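Local coordinates for LbaCas13a H328A (C2c2) (Lachnospiraceae bacterium NK4A179, PDB 5WLH), which binds and probably processes pre-crRNA and, guided by the mature crRNA, probably cleaves target RNA as a type VI CRISPR effector, at residues K640-N654 against V865-F879. Numbering follows the deposited sequence.
With nucleotides of chain B.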
ATOM      1  N   LYS A 640      13.307 -31.587  10.271  1.00 31.82           N
ATOM      2  CA  LYS A 640      13.911 -32.787   9.689  1.00 31.52           C
ATOM      3  C   LYS A 640      12.886 -33.558   8.860  1.00 29.61           C
ATOM      4  O   LYS A 640      13.218 -34.109   7.807  1.00 32.67           O
ATOM      5  CB  LYS A 640      14.516 -33.672  10.787  1.00 31.82           C
ATOM      6  CG  LYS A 640      13.740 -34.965  11.058  1.00 42.12           C
ATOM      7  CD  LYS A 640      14.356 -35.817  12.153  1.00 46.30           C
ATOM      8  CE  LYS A 640      13.353 -36.852  12.644  1.00 49.88           C
ATOM      9  NZ  LYS A 640      12.652 -37.526  11.511  1.00 54.33           N
ATOM     10  N   ASP A 641      11.627 -33.577   9.303  1.00 31.59           N
ATOM     11  CA  ASP A 641      10.583 -34.239   8.533  1.00 31.61           C
ATOM     12  C   ASP A 641      10.364 -33.570   7.183  1.00 30.17           C
ATOM     13  O   ASP A 641      10.014 -34.246   6.213  1.00 31.65           O
ATOM     14  CB  ASP A 641       9.274 -34.267   9.323  1.00 33.97           C
ATOM     15  CG  ASP A 641       9.264 -35.340  10.389  1.00 41.49           C
ATOM     16  OD1 ASP A 641      10.259 -36.106  10.472  1.00 41.81           O
ATOM     17  OD2 ASP A 641       8.271 -35.403  11.148  1.00 41.92           O
ATOM     18  N   LYS A 642      10.582 -32.253   7.085  1.00 30.42           N
ATOM     19  CA  LYS A 642      10.462 -31.607   5.774  1.00 31.60           C
ATOM     20  C   LYS A 642      11.561 -32.054   4.821  1.00 29.00           C
ATOM     21  O   LYS A 642      11.333 -32.125   3.607  1.00 28.41           O
ATOM     22  CB  LYS A 642      10.490 -30.084   5.917  1.00 30.70           C
ATOM     23  CG  LYS A 642       9.363 -29.549   6.768  1.00 31.35           C
ATOM     24  CD  LYS A 642       9.362 -28.033   6.792  1.00 27.77           C
ATOM     25  CE  LYS A 642       8.740 -27.500   5.514  1.00 33.25           C
ATOM     26  NZ  LYS A 642       8.518 -26.019   5.600  1.00 36.13           N
ATOM     27  N   PHE A 643      12.762 -32.333   5.337  1.00 28.97           N
ATOM     28  CA  PHE A 643      13.773 -32.984   4.507  1.00 31.41           C
ATOM     29  C   PHE A 643      13.250 -34.321   3.992  1.00 30.62           C
ATOM     30  O   PHE A 643      13.318 -34.619   2.793  1.00 30.89           O
ATOM     31  CB  PHE A 643      15.065 -33.188   5.301  1.00 27.44           C
ATOM     32  CG  PHE A 643      16.063 -32.067   5.155  1.00 34.63           C
ATOM     33  CD1 PHE A 643      15.647 -30.745   5.069  1.00 33.75           C
ATOM     34  CD2 PHE A 643      17.428 -32.337   5.136  1.00 36.39           C
ATOM     35  CE1 PHE A 643      16.565 -29.712   4.952  1.00 31.85           C
ATOM     36  CE2 PHE A 643      18.354 -31.312   5.010  1.00 36.62           C
ATOM     37  CZ  PHE A 643      17.918 -29.987   4.928  1.00 34.00           C
ATOM     38  N   TYR A 644      12.694 -35.128   4.893  1.00 29.80           N
ATOM     39  CA  TYR A 644      12.189 -36.443   4.516  1.00 32.62           C
ATOM     40  C   TYR A 644      11.039 -36.329   3.526  1.00 32.06           C
ATOM     41  O   TYR A 644      11.038 -36.980   2.475  1.00 37.47           O
ATOM     42  CB  TYR A 644      11.738 -37.199   5.764  1.00 35.86           C
ATOM     43  CG  TYR A 644      11.220 -38.587   5.463  1.00 36.48           C
ATOM     44  CD1 TYR A 644      12.086 -39.678   5.427  1.00 40.79           C
ATOM     45  CD2 TYR A 644       9.875 -38.808   5.212  1.00 37.87           C
ATOM     46  CE1 TYR A 644      11.622 -40.949   5.149  1.00 40.10           C
ATOM     47  CE2 TYR A 644       9.399 -40.078   4.927  1.00 42.40           C
ATOM     48  CZ  TYR A 644      10.284 -41.146   4.899  1.00 44.01           C
ATOM     49  OH  TYR A 644       9.826 -42.412   4.620  1.00 46.09           O
ATOM     50  N   SER A 645      10.041 -35.506   3.850  1.00 33.55           N
ATOM     51  CA  SER A 645       8.869 -35.399   2.993  1.00 37.26           C
ATOM     52  C   SER A 645       9.197 -34.787   1.640  1.00 33.14           C
ATOM     53  O   SER A 645       8.450 -35.011   0.682  1.00 32.33           O
ATOM     54  CB  SER A 645       7.782 -34.574   3.687  1.00 42.44           C
ATOM     55  OG  SER A 645       7.285 -35.240   4.839  1.00 48.13           O
ATOM     56  N   ASN A 646      10.272 -34.005   1.544  1.00 29.12           N
ATOM     57  CA  ASN A 646      10.715 -33.461   0.272  1.00 28.05           C
ATOM     58  C   ASN A 646      11.630 -34.428  -0.474  1.00 30.75           C
ATOM     59  O   ASN A 646      12.177 -34.060  -1.519  1.00 32.61           O
ATOM     60  CB  ASN A 646      11.426 -32.112   0.470  1.00 27.90           C
ATOM     61  CG  ASN A 646      10.451 -30.938   0.521  1.00 26.84           C
ATOM     62  OD1 ASN A 646       9.975 -30.462  -0.511  1.00 29.17           O
ATOM     63  ND2 ASN A 646      10.132 -30.494   1.727  1.00 27.22           N
ATOM     64  N   ASN A 647      11.809 -35.642   0.061  1.00 32.75           N
ATOM     65  CA  ASN A 647      12.510 -36.755  -0.577  1.00 30.11           C
ATOM     66  C   ASN A 647      14.019 -36.583  -0.615  1.00 33.74           C
ATOM     67  O   ASN A 647      14.694 -37.236  -1.420  1.00 35.66           O
ATOM     68  CB  ASN A 647      11.978 -37.004  -1.994  1.00 32.09           C
ATOM     69  CG  ASN A 647      10.525 -37.375  -1.992  1.00 32.47           C
ATOM     70  OD1 ASN A 647      10.120 -38.296  -1.293  1.00 31.07           O
ATOM     71  ND2 ASN A 647       9.717 -36.636  -2.746  1.00 38.32           N
ATOM     72  N   LEU A 648      14.583 -35.736   0.242  1.00 28.13           N
ATOM     73  CA  LEU A 648      16.035 -35.591   0.255  1.00 30.66           C
ATOM     74  C   LEU A 648      16.749 -36.889   0.617  1.00 28.68           C
ATOM     75  O   LEU A 648      17.808 -37.158   0.025  1.00 32.67           O
ATOM     76  CB  LEU A 648      16.449 -34.460   1.208  1.00 30.33           C
ATOM     77  CG  LEU A 648      16.479 -33.042   0.627  1.00 35.08           C
ATOM     78  CD1 LEU A 648      17.345 -32.975  -0.623  1.00 30.46           C
ATOM     79  CD2 LEU A 648      15.076 -32.516   0.357  1.00 38.96           C
ATOM     80  N   PRO A 649      16.267 -37.714   1.553  1.00 31.33           N
ATOM     81  CA  PRO A 649      16.954 -38.989   1.809  1.00 33.71           C
ATOM     82  C   PRO A 649      16.758 -40.019   0.714  1.00 37.13           C
ATOM     83  O   PRO A 649      17.297 -41.127   0.829  1.00 39.46           O
ATOM     84  CB  PRO A 649      16.346 -39.466   3.133  1.00 33.49           C
ATOM     85  CG  PRO A 649      15.095 -38.719   3.291  1.00 38.42           C
ATOM     86  CD  PRO A 649      15.254 -37.426   2.585  1.00 34.34           C
ATOM     87  N   MET A 650      16.001 -39.697  -0.334  1.00 37.12           N
ATOM     88  CA  MET A 650      15.949 -40.544  -1.516  1.00 40.15           C
ATOM     89  C   MET A 650      17.177 -40.363  -2.394  1.00 40.54           C
ATOM     90  O   MET A 650      17.460 -41.226  -3.237  1.00 42.84           O
ATOM     91  CB  MET A 650      14.683 -40.234  -2.318  1.00 41.96           C
ATOM     92  CG  MET A 650      14.438 -41.100  -3.538  1.00 45.74           C
ATOM     93  SD  MET A 650      12.812 -40.766  -4.251  1.00 49.67           S
ATOM     94  CE  MET A 650      11.775 -41.074  -2.826  1.00 45.49           C
ATOM     95  N   PHE A 651      17.920 -39.270  -2.208  1.00 31.18           N
ATOM     96  CA  PHE A 651      19.026 -38.942  -3.098  1.00 31.84           C
ATOM     97  C   PHE A 651      20.338 -38.656  -2.387  1.00 32.48           C
ATOM     98  O   PHE A 651      21.373 -38.586  -3.057  1.00 32.87           O
ATOM     99  CB  PHE A 651      18.646 -37.744  -3.985  1.00 34.37           C
ATOM    100  CG  PHE A 651      17.396 -37.980  -4.789  1.00 37.54           C
ATOM    101  CD1 PHE A 651      17.456 -38.673  -5.988  1.00 37.69           C
ATOM    102  CD2 PHE A 651      16.160 -37.559  -4.329  1.00 36.74           C
ATOM    103  CE1 PHE A 651      16.306 -38.921  -6.729  1.00 37.99           C
ATOM    104  CE2 PHE A 651      15.008 -37.799  -5.064  1.00 34.08           C
ATOM    105  CZ  PHE A 651      15.084 -38.482  -6.269  1.00 39.18           C
ATOM    106  N   TYR A 652      20.342 -38.522  -1.061  1.00 32.26           N
ATOM    107  CA  TYR A 652      21.565 -38.232  -0.334  1.00 33.31           C
ATOM    108  C   TYR A 652      21.613 -39.078   0.932  1.00 30.90           C
ATOM    109  O   TYR A 652      20.593 -39.579   1.412  1.00 30.20           O
ATOM    110  CB  TYR A 652      21.675 -36.731  -0.011  1.00 33.92           C
ATOM    111  CG  TYR A 652      21.716 -35.870  -1.252  1.00 30.08           C
ATOM    112  CD1 TYR A 652      22.890 -35.726  -1.984  1.00 27.13           C
ATOM    113  CD2 TYR A 652      20.575 -35.219  -1.711  1.00 30.52           C
ATOM    114  CE1 TYR A 652      22.927 -34.947  -3.130  1.00 30.73           C
ATOM    115  CE2 TYR A 652      20.602 -34.442  -2.853  1.00 28.91           C
ATOM    116  CZ  TYR A 652      21.782 -34.306  -3.558  1.00 30.65           C
ATOM    117  OH  TYR A 652      21.807 -33.531  -4.693  1.00 31.78           O
ATOM    118  N   LYS A 653      22.823 -39.246   1.452  1.00 35.39           N
ATOM    119  CA  LYS A 653      23.023 -40.040   2.654  1.00 39.17           C
ATOM    120  C   LYS A 653      22.476 -39.313   3.878  1.00 36.20           C
ATOM    121  O   LYS A 653      22.677 -38.106   4.040  1.00 34.89           O
ATOM    122  CB  LYS A 653      24.510 -40.339   2.839  1.00 42.14           C
ATOM    123  CG  LYS A 653      25.126 -41.074   1.651  1.00 49.61           C
ATOM    124  CD  LYS A 653      26.479 -41.686   1.999  1.00 54.15           C
ATOM    125  CE  LYS A 653      27.581 -40.631   2.018  1.00 58.88           C
ATOM    126  NZ  LYS A 653      28.916 -41.227   2.329  1.00 60.28           N
ATOM    127  N   ASN A 654      21.805 -40.071   4.755  1.00 33.85           N
ATOM    128  CA  ASN A 654      21.255 -39.492   5.979  1.00 37.70           C
ATOM    129  C   ASN A 654      22.310 -38.694   6.742  1.00 36.67           C
ATOM    130  O   ASN A 654      22.030 -37.599   7.240  1.00 40.17           O
ATOM    131  CB  ASN A 654      20.666 -40.594   6.865  1.00 41.80           C
ATOM    132  CG  ASN A 654      19.362 -41.170   6.315  1.00 41.15           C
ATOM    133  OD1 ASN A 654      18.955 -40.868   5.195  1.00 41.53           O
ATOM    134  ND2 ASN A 654      18.702 -42.001   7.112  1.00 41.42           N
ATOM    135  N   VAL A 865      26.207 -32.480  -2.272  1.00 33.43           N
ATOM    136  CA  VAL A 865      25.056 -32.177  -3.112  1.00 34.92           C
ATOM    137  C   VAL A 865      25.328 -32.537  -4.567  1.00 34.15           C
ATOM    138  O   VAL A 865      24.421 -32.975  -5.280  1.00 35.21           O
ATOM    139  CB  VAL A 865      24.681 -30.685  -2.949  1.00 36.37           C
ATOM    140  CG1 VAL A 865      23.732 -30.237  -4.037  1.00 42.10           C
ATOM    141  CG2 VAL A 865      24.106 -30.432  -1.564  1.00 38.94           C
ATOM    142  N   LEU A 866      26.575 -32.387  -5.027  1.00 39.59           N
ATOM    143  CA  LEU A 866      26.886 -32.656  -6.427  1.00 39.64           C
ATOM    144  C   LEU A 866      26.808 -34.132  -6.789  1.00 41.41           C
ATOM    145  O   LEU A 866      26.817 -34.451  -7.981  1.00 40.86           O
ATOM    146  CB  LEU A 866      28.279 -32.135  -6.782  1.00 43.39           C
ATOM    147  CG  LEU A 866      28.618 -30.698  -6.373  1.00 45.37           C
ATOM    148  CD1 LEU A 866      30.061 -30.377  -6.721  1.00 45.42           C
ATOM    149  CD2 LEU A 866      27.681 -29.705  -7.030  1.00 46.32           C
ATOM    150  N   LYS A 867      26.714 -35.039  -5.817  1.00 40.98           N
ATOM    151  CA  LYS A 867      26.742 -36.477  -6.084  1.00 40.56           C
ATOM    152  C   LYS A 867      25.495 -37.176  -5.549  1.00 37.04           C
ATOM    153  O   LYS A 867      25.578 -38.010  -4.636  1.00 37.62           O
ATOM    154  CB  LYS A 867      28.007 -37.093  -5.492  1.00 44.15           C
ATOM    155  CG  LYS A 867      29.281 -36.564  -6.136  1.00 48.11           C
ATOM    156  CD  LYS A 867      29.462 -37.138  -7.532  1.00 55.63           C
ATOM    157  CE  LYS A 867      30.240 -36.191  -8.435  1.00 61.57           C
ATOM    158  NZ  LYS A 867      29.337 -35.259  -9.175  1.00 63.89           N
ATOM    159  N   PRO A 868      24.323 -36.874  -6.107  1.00 37.20           N
ATOM    160  CA  PRO A 868      23.115 -37.577  -5.678  1.00 35.34           C
ATOM    161  C   PRO A 868      23.128 -39.012  -6.160  1.00 41.38           C
ATOM    162  O   PRO A 868      23.705 -39.336  -7.203  1.00 39.25           O
ATOM    163  CB  PRO A 868      21.989 -36.789  -6.352  1.00 35.35           C
ATOM    164  CG  PRO A 868      22.627 -36.254  -7.595  1.00 34.64           C
ATOM    165  CD  PRO A 868      24.048 -35.948  -7.222  1.00 33.89           C
ATOM    166  N   TYR A 869      22.470 -39.873  -5.394  1.00 43.01           N
ATOM    167  CA  TYR A 869      22.295 -41.264  -5.789  1.00 45.44           C
ATOM    168  C   TYR A 869      20.930 -41.717  -5.297  1.00 41.58           C
ATOM    169  O   TYR A 869      20.657 -41.697  -4.091  1.00 42.38           O
ATOM    170  CB  TYR A 869      23.430 -42.147  -5.244  1.00 52.05           C
ATOM    171  CG  TYR A 869      23.347 -42.451  -3.764  1.00 62.12           C
ATOM    172  CD1 TYR A 869      23.466 -41.438  -2.814  1.00 65.18           C
ATOM    173  CD2 TYR A 869      23.131 -43.751  -3.317  1.00 65.49           C
ATOM    174  CE1 TYR A 869      23.376 -41.715  -1.462  1.00 67.83           C
ATOM    175  CE2 TYR A 869      23.042 -44.037  -1.968  1.00 66.33           C
ATOM    176  CZ  TYR A 869      23.166 -43.019  -1.045  1.00 69.68           C
ATOM    177  OH  TYR A 869      23.076 -43.306   0.299  1.00 72.00           O
ATOM    178  N   LYS A 870      20.057 -42.076  -6.233  1.00 37.28           N
ATOM    179  CA  LYS A 870      18.720 -42.528  -5.874  1.00 39.41           C
ATOM    180  C   LYS A 870      18.799 -43.841  -5.111  1.00 41.79           C
ATOM    181  O   LYS A 870      19.516 -44.763  -5.513  1.00 41.25           O
ATOM    182  CB  LYS A 870      17.860 -42.689  -7.125  1.00 39.11           C
ATOM    183  CG  LYS A 870      16.360 -42.719  -6.851  1.00 41.08           C
ATOM    184  CD  LYS A 870      15.846 -44.147  -6.809  1.00 47.96           C
ATOM    185  CE  LYS A 870      14.493 -44.237  -6.126  1.00 51.86           C
ATOM    186  NZ  LYS A 870      13.951 -45.625  -6.205  1.00 55.23           N
ATOM    187  N   HIS A 871      18.078 -43.917  -3.994  1.00 44.06           N
ATOM    188  CA  HIS A 871      17.955 -45.157  -3.241  1.00 45.91           C
ATOM    189  C   HIS A 871      16.620 -45.142  -2.510  1.00 47.05           C
ATOM    190  O   HIS A 871      15.830 -44.203  -2.637  1.00 48.76           O
ATOM    191  CB  HIS A 871      19.139 -45.367  -2.287  1.00 46.67           C
ATOM    192  CG  HIS A 871      19.329 -44.272  -1.279  1.00 45.91           C
ATOM    193  ND1 HIS A 871      19.684 -42.986  -1.628  1.00 43.77           N
ATOM    194  CD2 HIS A 871      19.244 -44.285   0.072  1.00 43.66           C
ATOM    195  CE1 HIS A 871      19.799 -42.253  -0.536  1.00 42.63           C
ATOM    196  NE2 HIS A 871      19.534 -43.017   0.509  1.00 39.79           N
ATOM    197  N   ASP A 872      16.364 -46.201  -1.750  1.00 46.23           N
ATOM    198  CA  ASP A 872      15.070 -46.360  -1.109  1.00 49.18           C
ATOM    199  C   ASP A 872      14.942 -45.419   0.081  1.00 50.47           C
ATOM    200  O   ASP A 872      15.904 -45.187   0.817  1.00 48.73           O
ATOM    201  CB  ASP A 872      14.872 -47.804  -0.653  1.00 53.67           C
ATOM    202  CG  ASP A 872      14.776 -48.777  -1.815  1.00 57.05           C
ATOM    203  OD1 ASP A 872      14.005 -48.515  -2.763  1.00 57.64           O
ATOM    204  OD2 ASP A 872      15.480 -49.807  -1.776  1.00 60.99           O
ATOM    205  N   LEU A 873      13.741 -44.878   0.262  1.00 53.66           N
ATOM    206  CA  LEU A 873      13.450 -44.088   1.449  1.00 54.00           C
ATOM    207  C   LEU A 873      13.465 -44.978   2.682  1.00 55.24           C
ATOM    208  O   LEU A 873      12.862 -46.057   2.691  1.00 54.28           O
ATOM    209  CB  LEU A 873      12.089 -43.412   1.314  1.00 56.55           C
ATOM    210  CG  LEU A 873      12.056 -41.970   0.821  1.00 55.59           C
ATOM    211  CD1 LEU A 873      10.640 -41.423   0.898  1.00 56.09           C
ATOM    212  CD2 LEU A 873      13.013 -41.114   1.622  1.00 53.92           C
ATOM    213  N   CYS A 874      14.168 -44.532   3.721  1.00 56.79           N
ATOM    214  CA  CYS A 874      14.048 -45.154   5.028  1.00 58.12           C
ATOM    215  C   CYS A 874      12.641 -44.924   5.581  1.00 59.49           C
ATOM    216  O   CYS A 874      11.848 -44.155   5.033  1.00 59.46           O
ATOM    217  CB  CYS A 874      15.100 -44.587   5.986  1.00 58.46           C
ATOM    218  SG  CYS A 874      15.401 -42.777   5.856  1.00 54.10           S
ATOM    219  N   ASP A 875      12.321 -45.608   6.675  1.00 59.41           N
ATOM    220  CA  ASP A 875      11.120 -45.249   7.414  1.00 61.01           C
ATOM    221  C   ASP A 875      11.290 -43.843   7.978  1.00 56.62           C
ATOM    222  O   ASP A 875      12.398 -43.446   8.350  1.00 55.32           O
ATOM    223  CB  ASP A 875      10.856 -46.250   8.541  1.00 65.03           C
ATOM    224  CG  ASP A 875      10.175 -47.518   8.050  1.00 67.67           C
ATOM    225  OD1 ASP A 875       9.185 -47.411   7.297  1.00 67.71           O
ATOM    226  OD2 ASP A 875      10.636 -48.619   8.416  1.00 68.80           O
ATOM    227  N   LYS A 876      10.192 -43.081   8.022  1.00 53.60           N
ATOM    228  CA  LYS A 876      10.285 -41.686   8.448  1.00 52.86           C
ATOM    229  C   LYS A 876      10.872 -41.573   9.848  1.00 51.81           C
ATOM    230  O   LYS A 876      11.697 -40.691  10.115  1.00 48.60           O
ATOM    231  CB  LYS A 876       8.911 -41.019   8.388  1.00 55.94           C
ATOM    232  CG  LYS A 876       8.915 -39.556   8.829  1.00 58.24           C
ATOM    233  CD  LYS A 876       7.854 -38.752   8.097  1.00 58.91           C
ATOM    234  CE  LYS A 876       6.888 -38.099   9.065  1.00 58.98           C
ATOM    235  NZ  LYS A 876       5.803 -37.377   8.351  1.00 59.33           N
ATOM    236  N   ALA A 877      10.472 -42.468  10.754  1.00 56.60           N
ATOM    237  CA  ALA A 877      10.995 -42.421  12.113  1.00 59.73           C
ATOM    238  C   ALA A 877      12.465 -42.814  12.180  1.00 59.61           C
ATOM    239  O   ALA A 877      13.120 -42.527  13.185  1.00 61.69           O
ATOM    240  CB  ALA A 877      10.169 -43.326  13.028  1.00 61.22           C
ATOM    241  N   ASP A 878      12.994 -43.459  11.140  1.00 56.17           N
ATOM    242  CA  ASP A 878      14.397 -43.846  11.087  1.00 57.74           C
ATOM    243  C   ASP A 878      15.310 -42.749  10.555  1.00 53.60           C
ATOM    244  O   ASP A 878      16.534 -42.876  10.666  1.00 54.17           O
ATOM    245  CB  ASP A 878      14.572 -45.096  10.215  1.00 63.38           C
ATOM    246  CG  ASP A 878      14.001 -46.344  10.858  1.00 67.98           C
ATOM    247  OD1 ASP A 878      13.643 -46.293  12.055  1.00 69.52           O
ATOM    248  OD2 ASP A 878      13.909 -47.375  10.161  1.00 70.88           O
ATOM    249  N   PHE A 879      14.757 -41.683   9.981  1.00 46.54           N
ATOM    250  CA  PHE A 879      15.576 -40.640   9.371  1.00 41.47           C
ATOM    251  C   PHE A 879      16.056 -39.684  10.455  1.00 42.47           C
ATOM    252  O   PHE A 879      15.250 -38.963  11.057  1.00 39.56           O
ATOM    253  CB  PHE A 879      14.795 -39.900   8.289  1.00 38.29           C
ATOM    254  CG  PHE A 879      15.517 -38.703   7.742  1.00 35.32           C
ATOM    255  CD1 PHE A 879      16.716 -38.849   7.063  1.00 33.43           C
ATOM    256  CD2 PHE A 879      14.999 -37.430   7.917  1.00 34.67           C
ATOM    257  CE1 PHE A 879      17.385 -37.750   6.564  1.00 34.29           C
ATOM    258  CE2 PHE A 879      15.665 -36.329   7.428  1.00 34.18           C
ATOM    259  CZ  PHE A 879      16.854 -36.487   6.741  1.00 35.53           C
TER
ATOM    260  P     U B  37       4.707 -26.427  -3.319  1.00 45.23           P
ATOM    261  OP1   U B  37       4.742 -24.964  -3.621  1.00 52.19           O
ATOM    262  OP2   U B  37       3.717 -27.341  -3.961  1.00 38.55           O
ATOM    263  O5'   U B  37       6.162 -26.955  -3.692  1.00 52.45           O
ATOM    264  C5'   U B  37       6.607 -28.229  -3.282  1.00 46.54           C
ATOM    265  C4'   U B  37       6.839 -29.222  -4.405  1.00 41.41           C
ATOM    266  O4'   U B  37       7.471 -30.343  -3.755  1.00 37.42           O
ATOM    267  C3'   U B  37       5.574 -29.806  -5.019  1.00 40.60           C
ATOM    268  O3'   U B  37       5.931 -30.577  -6.184  1.00 42.74           O
ATOM    269  C2'   U B  37       5.148 -30.756  -3.911  1.00 42.78           C
ATOM    270  O2'   U B  37       4.208 -31.743  -4.281  1.00 46.49           O
ATOM    271  C1'   U B  37       6.502 -31.348  -3.494  1.00 41.28           C
ATOM    272  N1    U B  37       6.587 -31.637  -2.058  1.00 45.20           N
ATOM    273  C2    U B  37       6.969 -32.904  -1.672  1.00 45.83           C
ATOM    274  O2    U B  37       7.232 -33.779  -2.481  1.00 48.63           O
ATOM    275  N3    U B  37       7.034 -33.082  -0.310  1.00 41.61           N
ATOM    276  C4    U B  37       6.752 -32.139   0.664  1.00 42.91           C
ATOM    277  O4    U B  37       6.844 -32.436   1.853  1.00 44.78           O
ATOM    278  C5    U B  37       6.377 -30.852   0.180  1.00 39.73           C
ATOM    279  C6    U B  37       6.309 -30.655  -1.133  1.00 41.82           C
ATOM    280  P     A B  36       7.846 -24.364   2.442  1.00 27.22           P
ATOM    281  OP1   A B  36       8.188 -25.667   3.053  1.00 29.51           O
ATOM    282  OP2   A B  36       8.907 -23.432   2.008  1.00 30.02           O
ATOM    283  O5'   A B  36       6.908 -24.588   1.189  1.00 30.66           O
ATOM    284  C5'   A B  36       7.389 -25.280   0.050  1.00 33.38           C
ATOM    285  C4'   A B  36       6.382 -26.291  -0.425  1.00 32.28           C
ATOM    286  O4'   A B  36       6.140 -27.280   0.611  1.00 34.17           O
ATOM    287  C3'   A B  36       5.020 -25.736  -0.783  1.00 36.36           C
ATOM    288  O3'   A B  36       4.479 -26.649  -1.738  1.00 41.75           O
ATOM    289  C2'   A B  36       4.267 -25.870   0.543  1.00 34.23           C
ATOM    290  O2'   A B  36       2.863 -25.826   0.439  1.00 34.76           O
ATOM    291  C1'   A B  36       4.774 -27.231   1.012  1.00 33.07           C
ATOM    292  N9    A B  36       4.769 -27.477   2.449  1.00 33.56           N
ATOM    293  C8    A B  36       5.099 -26.642   3.489  1.00 29.14           C
ATOM    294  N7    A B  36       5.064 -27.238   4.659  1.00 33.32           N
ATOM    295  C5    A B  36       4.722 -28.555   4.361  1.00 39.16           C
ATOM    296  C6    A B  36       4.526 -29.700   5.160  1.00 39.93           C
ATOM    297  N6    A B  36       4.651 -29.698   6.492  1.00 39.89           N
ATOM    298  N1    A B  36       4.191 -30.856   4.538  1.00 40.02           N
ATOM    299  C2    A B  36       4.067 -30.861   3.207  1.00 39.64           C
ATOM    300  N3    A B  36       4.231 -29.852   2.354  1.00 42.65           N
ATOM    301  C4    A B  36       4.558 -28.717   3.004  1.00 37.40           C
TER
HETATM  302  O   HOH W   1      16.983 -43.316   2.858  1.00 43.25           O
HETATM  303  O   HOH W   2      19.709 -41.797   2.965  1.00 42.29           O
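The ring of Phe879 fills the middle of the contact, with Pro649 CG lying over one face in a CH-pi contact, 4.2 Å from the ring centroid. CB of Phe643 comes within 3.8 Å of Phe879 CE2, and the amide of Asn654 meets the ring's edge. CG of Phe879 stands anti to its backbone N (chi1 173°), carrying the ring inward from the loop. Next to it Leu873 wedges its methyls between Pro649, Met650 and Tyr644, CD2 lying 3.6 Å from Pro649 CG. Tyr644 suits a boundary: CA of Lys876 sits over one ring face, the lysine's methylenes run across the ring, and the hydroxyl gives a hydrogen bond to Cys874 O (2.7 Å) in the plane of the ring. A leucine in place of Tyr644 would probably leave that carbonyl without its donor and the lysine chain without a flat surface to lie on.

Helix 635-645 ends in a Schellman motif, Asn647 taking the positive phi, and the loop following helix 843-861 passes along one side of this terminus. The same helix end faces the guide RNA: U37 of chain B gives its N3-H to Ser645 O, and Lys642 NZ bonds a phosphate oxygen of A36 of chain B.

Beyond the apolar centre, short backbone bonds tie the loops, His871 N to Met650 O and Tyr869 N to Phe651 O (2.9 Å, 167°). The imidazole of His871 is fixed by ND1 donating to Tyr869 O, close to the ring plane, while a water 2.7 Å from NE2 also reaches Tyr652 O. Tyr652 OH meets Val865 O on a lone pair. At the other end Lys640, whose long chain reaches past the Phe879 ring, bonds Phe879 O through NZ (3.0 Å) and forms a salt bridge with Asp641.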